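Local coordinates for immunomodulatory active chitinase (Trichuris suis, PDB 6G9C), which probably hydrolyses chitin as a family 18 glycosyl hydrolase and displays immunomodulatory properties in inflammatory lung disease, at residues A[169-172]-A[173-177]; A[130-133]-A[134-138]. All blocks are in the same frame, centred on the assembly; numbering follows the deposited sequence.

Contacts 1 and 2 are short runs of about two and a half turns on two neighbouring outer helices, 160-181 and 126-142, and their centres lie about 10 Å apart. They meet directly through apolar side-chain atoms. Lys173 CG approaches Ile133 CG2 to 3.5 Å, and Glu169 CB reaches Ile133 CD1 at 3.6 Å; further along, Val137 takes up Phe174 and Val177. Both contacts also press on Phe148 of strand 147-151, the inner strand that carries part of the family 18 signature sequence. Their centres are about 25 and 24 Å from the centre of the chain. Thr181 of the second subunit packs on Val137 and Val177, which places this helix pair at the dimer interface.

Contact 1 of 2, residues A[169-172]-A[173-177]; sequences EILA and KFEEV
Ile170 lays its CG2 methyl over one face of the Phe174 ring, one helical turn further on. The methyl carbon is 3.8 Å from the ring centroid and only 16° off the ring normal, a CH-pi contact, with the methyl displaced slightly toward the rim near CE2 and CZ. Ile170 turns CG2 opposite its backbone N while Phe174 CG stands opposite its carbonyl carbon (chi1 -77°), and the two side chains run alongside each other. Beside this apolar pair, Leu171 and Glu175 also touch, their side chains crossing at a slant: Leu171 CG is 3.8 Å from Glu175 OE2, a van der Waals approach to the carboxylate. Lys173 bends at chi2 and brings NZ to 3.1 Å from Glu176 OE1 in a salt bridge, meeting the oxygen on its syn side, 24° out of the carboxylate plane. The i to i+4 backbone bonds set the spacing of the Ile170–Phe174 and Leu171–Glu175 pairs; Phe174 N donates to Ile170 O at 2.9 Å, and Glu175 N to Leu171 O at the same separation. Glu169 OE1 forms a salt bridge with Arg129 of helix 126-142. In the TIM barrel of this family, helix 160-181 joins strand 147-151 to strand 187-193 as a beta-alpha-beta crossover; Ile170 and Phe174 lie against Phe148 and Phe188 of those two strands.

Contact 2 of 2, residues A[130-133]-A[134-138]; sequences AKFI and SSLVS
Leu136 reaches back one turn along its own helix to Phe132. Its CB lies over one face of the Phe132 ring and sits 3.4 Å from Phe132 O, the carbonyl that accepts the Leu136 N-H at 2.8 Å. From there CG is set opposite the backbone N (chi1 167°), and this together with chi2 (70°) places the CD2 methyl 4.0 Å from Phe132 CZ, with CE2 slightly farther. The two side chains lie side by side, pointing the same way. In the TIM barrel of this family, helix 126-142 lies outside the parallel strands, and this pair rests on Phe148 of strand 147-151 and on Val78 of the short strand 78-79. At Ala130 and Ser134 the surface is more polar. Ala130 O accepts a hydrogen bond from Ser134 N at 3.0 Å with an N-H...O angle of 168°, and it also accepts one from a water at 2.8 Å. The same water is 2.9 Å from Ser134 OG, so it bridges the serine hydroxyl to the carbonyl one turn earlier. Ser135 OG, on another flank, is hydrogen-bonded to the backbone N of Val78, while Ser138 OG meets Thr181 O of the second subunit.

Contact 1 of 2, residues A[169-172]-A[173-177]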
ATOM      1  N   GLU A 169     -15.233 -16.821  17.100  1.00 35.16           N
ATOM      2  CA  GLU A 169     -15.589 -15.419  17.314  1.00 33.43           C
ATOM      3  C   GLU A 169     -14.686 -14.468  16.519  1.00 38.88           C
ATOM      4  O   GLU A 169     -15.157 -13.422  16.046  1.00 34.78           O
ATOM      5  CB  GLU A 169     -15.548 -15.100  18.809  1.00 34.31           C
ATOM      6  CG  GLU A 169     -16.720 -15.766  19.580  1.00 38.04           C
ATOM      7  CD  GLU A 169     -16.492 -15.888  21.083  1.00 43.75           C
ATOM      8  OE1 GLU A 169     -15.615 -15.190  21.634  1.00 44.78           O
ATOM      9  OE2 GLU A 169     -17.202 -16.698  21.718  1.00 42.46           O
ATOM     10  N   ILE A 170     -13.395 -14.795  16.376  1.00 34.32           N
ATOM     11  CA  ILE A 170     -12.509 -13.983  15.526  1.00 34.26           C
ATOM     12  C   ILE A 170     -13.054 -13.924  14.105  1.00 32.74           C
ATOM     13  O   ILE A 170     -13.219 -12.841  13.525  1.00 32.70           O
ATOM     14  CB  ILE A 170     -11.066 -14.526  15.535  1.00 31.51           C
ATOM     15  CG1 ILE A 170     -10.342 -14.179  16.844  1.00 28.05           C
ATOM     16  CG2 ILE A 170     -10.244 -13.972  14.306  1.00 27.51           C
ATOM     17  CD1 ILE A 170      -9.097 -15.055  17.111  1.00 28.45           C
ATOM     18  N   LEU A 171     -13.355 -15.090  13.525  1.00 32.12           N
ATOM     19  CA  LEU A 171     -13.851 -15.111  12.153  1.00 37.76           C
ATOM     20  C   LEU A 171     -15.150 -14.331  12.034  1.00 37.88           C
ATOM     21  O   LEU A 171     -15.324 -13.550  11.091  1.00 34.11           O
ATOM     22  CB  LEU A 171     -14.032 -16.551  11.664  1.00 31.88           C
ATOM     23  CG  LEU A 171     -14.643 -16.686  10.263  1.00 40.19           C
ATOM     24  CD1 LEU A 171     -13.736 -16.071   9.196  1.00 41.51           C
ATOM     25  CD2 LEU A 171     -14.958 -18.129   9.925  1.00 42.12           C
ATOM     26  N   ALA A 172     -16.066 -14.509  12.997  1.00 31.56           N
ATOM     27  CA  ALA A 172     -17.331 -13.782  12.963  1.00 37.38           C
ATOM     28  C   ALA A 172     -17.098 -12.277  12.951  1.00 36.39           C
ATOM     29  O   ALA A 172     -17.762 -11.541  12.205  1.00 33.93           O
ATOM     30  CB  ALA A 172     -18.205 -14.180  14.160  1.00 37.54           C
ATOM     31  N   LYS A 173     -16.181 -11.795  13.793  1.00 33.72           N
ATOM     32  CA  LYS A 173     -15.877 -10.367  13.807  1.00 37.65           C
ATOM     33  C   LYS A 173     -15.276  -9.927  12.484  1.00 32.86           C
ATOM     34  O   LYS A 173     -15.630  -8.861  11.958  1.00 35.95           O
ATOM     35  CB  LYS A 173     -14.912 -10.029  14.940  1.00 34.64           C
ATOM     36  CG  LYS A 173     -14.661  -8.535  15.101  1.00 38.22           C
ATOM     37  CD  LYS A 173     -15.935  -7.835  15.561  1.00 45.96           C
ATOM     38  CE  LYS A 173     -15.639  -6.532  16.286  1.00 58.92           C
ATOM     39  NZ  LYS A 173     -16.728  -5.520  16.154  1.00 66.54           N
ATOM     40  N   PHE A 174     -14.357 -10.733  11.939  1.00 29.59           N
ATOM     41  CA  PHE A 174     -13.720 -10.384  10.666  1.00 30.87           C
ATOM     42  C   PHE A 174     -14.771 -10.248   9.569  1.00 33.54           C
ATOM     43  O   PHE A 174     -14.722  -9.316   8.755  1.00 31.05           O
ATOM     44  CB  PHE A 174     -12.665 -11.435  10.281  1.00 29.05           C
ATOM     45  CG  PHE A 174     -11.350 -11.324  11.041  1.00 28.22           C
ATOM     46  CD1 PHE A 174     -11.202 -10.440  12.106  1.00 27.07           C
ATOM     47  CD2 PHE A 174     -10.252 -12.102  10.673  1.00 27.27           C
ATOM     48  CE1 PHE A 174      -9.989 -10.342  12.790  1.00 29.93           C
ATOM     49  CE2 PHE A 174      -9.042 -12.011  11.360  1.00 30.80           C
ATOM     50  CZ  PHE A 174      -8.918 -11.135  12.424  1.00 29.93           C
ATOM     51  N   GLU A 175     -15.753 -11.152   9.552  1.00 36.30           N
ATOM     52  CA  GLU A 175     -16.825 -11.067   8.563  1.00 37.53           C
ATOM     53  C   GLU A 175     -17.675  -9.818   8.767  1.00 37.56           C
ATOM     54  O   GLU A 175     -18.072  -9.160   7.796  1.00 37.33           O
ATOM     55  CB  GLU A 175     -17.688 -12.332   8.630  1.00 43.03           C
ATOM     56  CG  GLU A 175     -16.956 -13.558   8.086  1.00 40.45           C
ATOM     57  CD  GLU A 175     -17.652 -14.860   8.401  1.00 48.34           C
ATOM     58  OE1 GLU A 175     -18.491 -14.888   9.327  1.00 49.54           O
ATOM     59  OE2 GLU A 175     -17.349 -15.863   7.723  1.00 51.19           O
ATOM     60  N   GLU A 176     -17.974  -9.480  10.024  1.00 36.66           N
ATOM     61  CA  GLU A 176     -18.771  -8.289  10.301  1.00 39.15           C
ATOM     62  C   GLU A 176     -18.000  -7.021   9.947  1.00 37.73           C
ATOM     63  O   GLU A 176     -18.567  -6.061   9.404  1.00 35.99           O
ATOM     64  CB  GLU A 176     -19.187  -8.287  11.774  1.00 47.30           C
ATOM     65  CG  GLU A 176     -19.869  -7.014  12.260  1.00 64.14           C
ATOM     66  CD  GLU A 176     -19.409  -6.602  13.658  1.00 76.04           C
ATOM     67  OE1 GLU A 176     -18.667  -5.598  13.776  1.00 77.40           O
ATOM     68  OE2 GLU A 176     -19.778  -7.291  14.635  1.00 72.86           O
ATOM     69  N   VAL A 177     -16.708  -6.998  10.255  1.00 31.91           N
ATOM     70  CA  VAL A 177     -15.882  -5.843   9.911  1.00 39.07           C
ATOM     71  C   VAL A 177     -15.840  -5.651   8.401  1.00 33.54           C
ATOM     72  O   VAL A 177     -15.926  -4.519   7.901  1.00 35.21           O
ATOM     73  CB  VAL A 177     -14.479  -6.008  10.522  1.00 41.17           C
ATOM     74  CG1 VAL A 177     -13.477  -5.056   9.884  1.00 39.81           C
ATOM     75  CG2 VAL A 177     -14.558  -5.783  12.025  1.00 39.94           C
TER

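Contact 2 of 2, residues A[130-133]-A[134-138]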
ATOM      1  N   ALA A 130     -13.958 -10.909  23.647  1.00 40.44           N
ATOM      2  CA  ALA A 130     -14.491  -9.770  22.902  1.00 46.33           C
ATOM      3  C   ALA A 130     -13.605  -8.538  23.058  1.00 42.95           C
ATOM      4  O   ALA A 130     -13.413  -7.780  22.099  1.00 40.33           O
ATOM      5  CB  ALA A 130     -15.920  -9.462  23.361  1.00 43.37           C
ATOM      6  N   LYS A 131     -13.079  -8.309  24.265  1.00 43.77           N
ATOM      7  CA  LYS A 131     -12.159  -7.197  24.466  1.00 45.05           C
ATOM      8  C   LYS A 131     -10.917  -7.368  23.604  1.00 44.93           C
ATOM      9  O   LYS A 131     -10.486  -6.435  22.917  1.00 43.68           O
ATOM     10  CB  LYS A 131     -11.777  -7.085  25.943  1.00 47.47           C
ATOM     11  CG  LYS A 131     -10.967  -5.837  26.233  1.00 51.81           C
ATOM     12  CD  LYS A 131     -10.556  -5.745  27.688  1.00 54.11           C
ATOM     13  CE  LYS A 131      -9.654  -4.541  27.905  1.00 58.08           C
ATOM     14  NZ  LYS A 131      -9.398  -4.273  29.346  1.00 64.48           N
ATOM     15  N   PHE A 132     -10.331  -8.566  23.624  1.00 37.67           N
ATOM     16  CA  PHE A 132      -9.180  -8.854  22.772  1.00 32.46           C
ATOM     17  C   PHE A 132      -9.514  -8.670  21.294  1.00 36.61           C
ATOM     18  O   PHE A 132      -8.754  -8.040  20.547  1.00 36.14           O
ATOM     19  CB  PHE A 132      -8.690 -10.276  23.036  1.00 33.58           C
ATOM     20  CG  PHE A 132      -7.779 -10.806  21.971  1.00 36.17           C
ATOM     21  CD1 PHE A 132      -6.494 -10.322  21.851  1.00 35.80           C
ATOM     22  CD2 PHE A 132      -8.209 -11.781  21.083  1.00 35.33           C
ATOM     23  CE1 PHE A 132      -5.646 -10.795  20.877  1.00 37.71           C
ATOM     24  CE2 PHE A 132      -7.366 -12.262  20.105  1.00 35.80           C
ATOM     25  CZ  PHE A 132      -6.075 -11.768  20.002  1.00 38.42           C
ATOM     26  N   ILE A 133     -10.636  -9.237  20.847  1.00 35.34           N
ATOM     27  CA  ILE A 133     -10.972  -9.212  19.421  1.00 36.61           C
ATOM     28  C   ILE A 133     -11.167  -7.776  18.929  1.00 37.18           C
ATOM     29  O   ILE A 133     -10.691  -7.407  17.847  1.00 37.54           O
ATOM     30  CB  ILE A 133     -12.219 -10.079  19.157  1.00 40.66           C
ATOM     31  CG1 ILE A 133     -11.878 -11.568  19.237  1.00 37.04           C
ATOM     32  CG2 ILE A 133     -12.818  -9.769  17.803  1.00 37.35           C
ATOM     33  CD1 ILE A 133     -13.111 -12.457  19.290  1.00 42.76           C
ATOM     34  N   SER A 134     -11.864  -6.945  19.717  1.00 40.20           N
ATOM     35  CA  SER A 134     -12.038  -5.538  19.347  1.00 39.57           C
ATOM     36  C   SER A 134     -10.695  -4.827  19.261  1.00 43.37           C
ATOM     37  O   SER A 134     -10.449  -4.051  18.327  1.00 38.43           O
ATOM     38  CB  SER A 134     -12.943  -4.825  20.351  1.00 42.62           C
ATOM     39  OG  SER A 134     -14.269  -5.314  20.267  1.00 52.82           O
ATOM     40  N   SER A 135      -9.814  -5.083  20.232  1.00 40.10           N
ATOM     41  CA  SER A 135      -8.479  -4.496  20.210  1.00 41.96           C
ATOM     42  C   SER A 135      -7.692  -4.959  18.992  1.00 35.63           C
ATOM     43  O   SER A 135      -7.003  -4.163  18.343  1.00 36.84           O
ATOM     44  CB  SER A 135      -7.738  -4.862  21.494  1.00 42.23           C
ATOM     45  OG  SER A 135      -6.448  -4.281  21.512  1.00 42.16           O
ATOM     46  N   LEU A 136      -7.775  -6.246  18.673  1.00 36.65           N
ATOM     47  CA  LEU A 136      -7.013  -6.795  17.558  1.00 33.44           C
ATOM     48  C   LEU A 136      -7.503  -6.238  16.225  1.00 32.11           C
ATOM     49  O   LEU A 136      -6.701  -5.838  15.369  1.00 33.16           O
ATOM     50  CB  LEU A 136      -7.127  -8.315  17.585  1.00 34.85           C
ATOM     51  CG  LEU A 136      -6.656  -9.025  16.331  1.00 29.58           C
ATOM     52  CD1 LEU A 136      -5.136  -8.911  16.225  1.00 30.77           C
ATOM     53  CD2 LEU A 136      -7.097 -10.476  16.320  1.00 33.56           C
ATOM     54  N   VAL A 137      -8.825  -6.204  16.033  1.00 33.89           N
ATOM     55  CA  VAL A 137      -9.379  -5.734  14.764  1.00 37.36           C
ATOM     56  C   VAL A 137      -8.966  -4.294  14.507  1.00 38.35           C
ATOM     57  O   VAL A 137      -8.572  -3.932  13.383  1.00 36.49           O
ATOM     58  CB  VAL A 137     -10.907  -5.906  14.751  1.00 47.75           C
ATOM     59  CG1 VAL A 137     -11.541  -4.897  13.827  1.00 57.98           C
ATOM     60  CG2 VAL A 137     -11.256  -7.308  14.315  1.00 44.44           C
ATOM     61  N   SER A 138      -8.998  -3.465  15.553  1.00 33.53           N
ATOM     62  CA  SER A 138      -8.542  -2.086  15.420  1.00 35.43           C
ATOM     63  C   SER A 138      -7.064  -2.032  15.049  1.00 38.01           C
ATOM     64  O   SER A 138      -6.669  -1.288  14.144  1.00 38.20           O
ATOM     65  CB  SER A 138      -8.806  -1.317  16.714  1.00 36.20           C
ATOM     66  OG  SER A 138     -10.194  -1.288  17.007  1.00 45.10           O
TER
HETATM   67  O   HOH W   1     -15.368  -8.003  20.108  1.00 43.30           O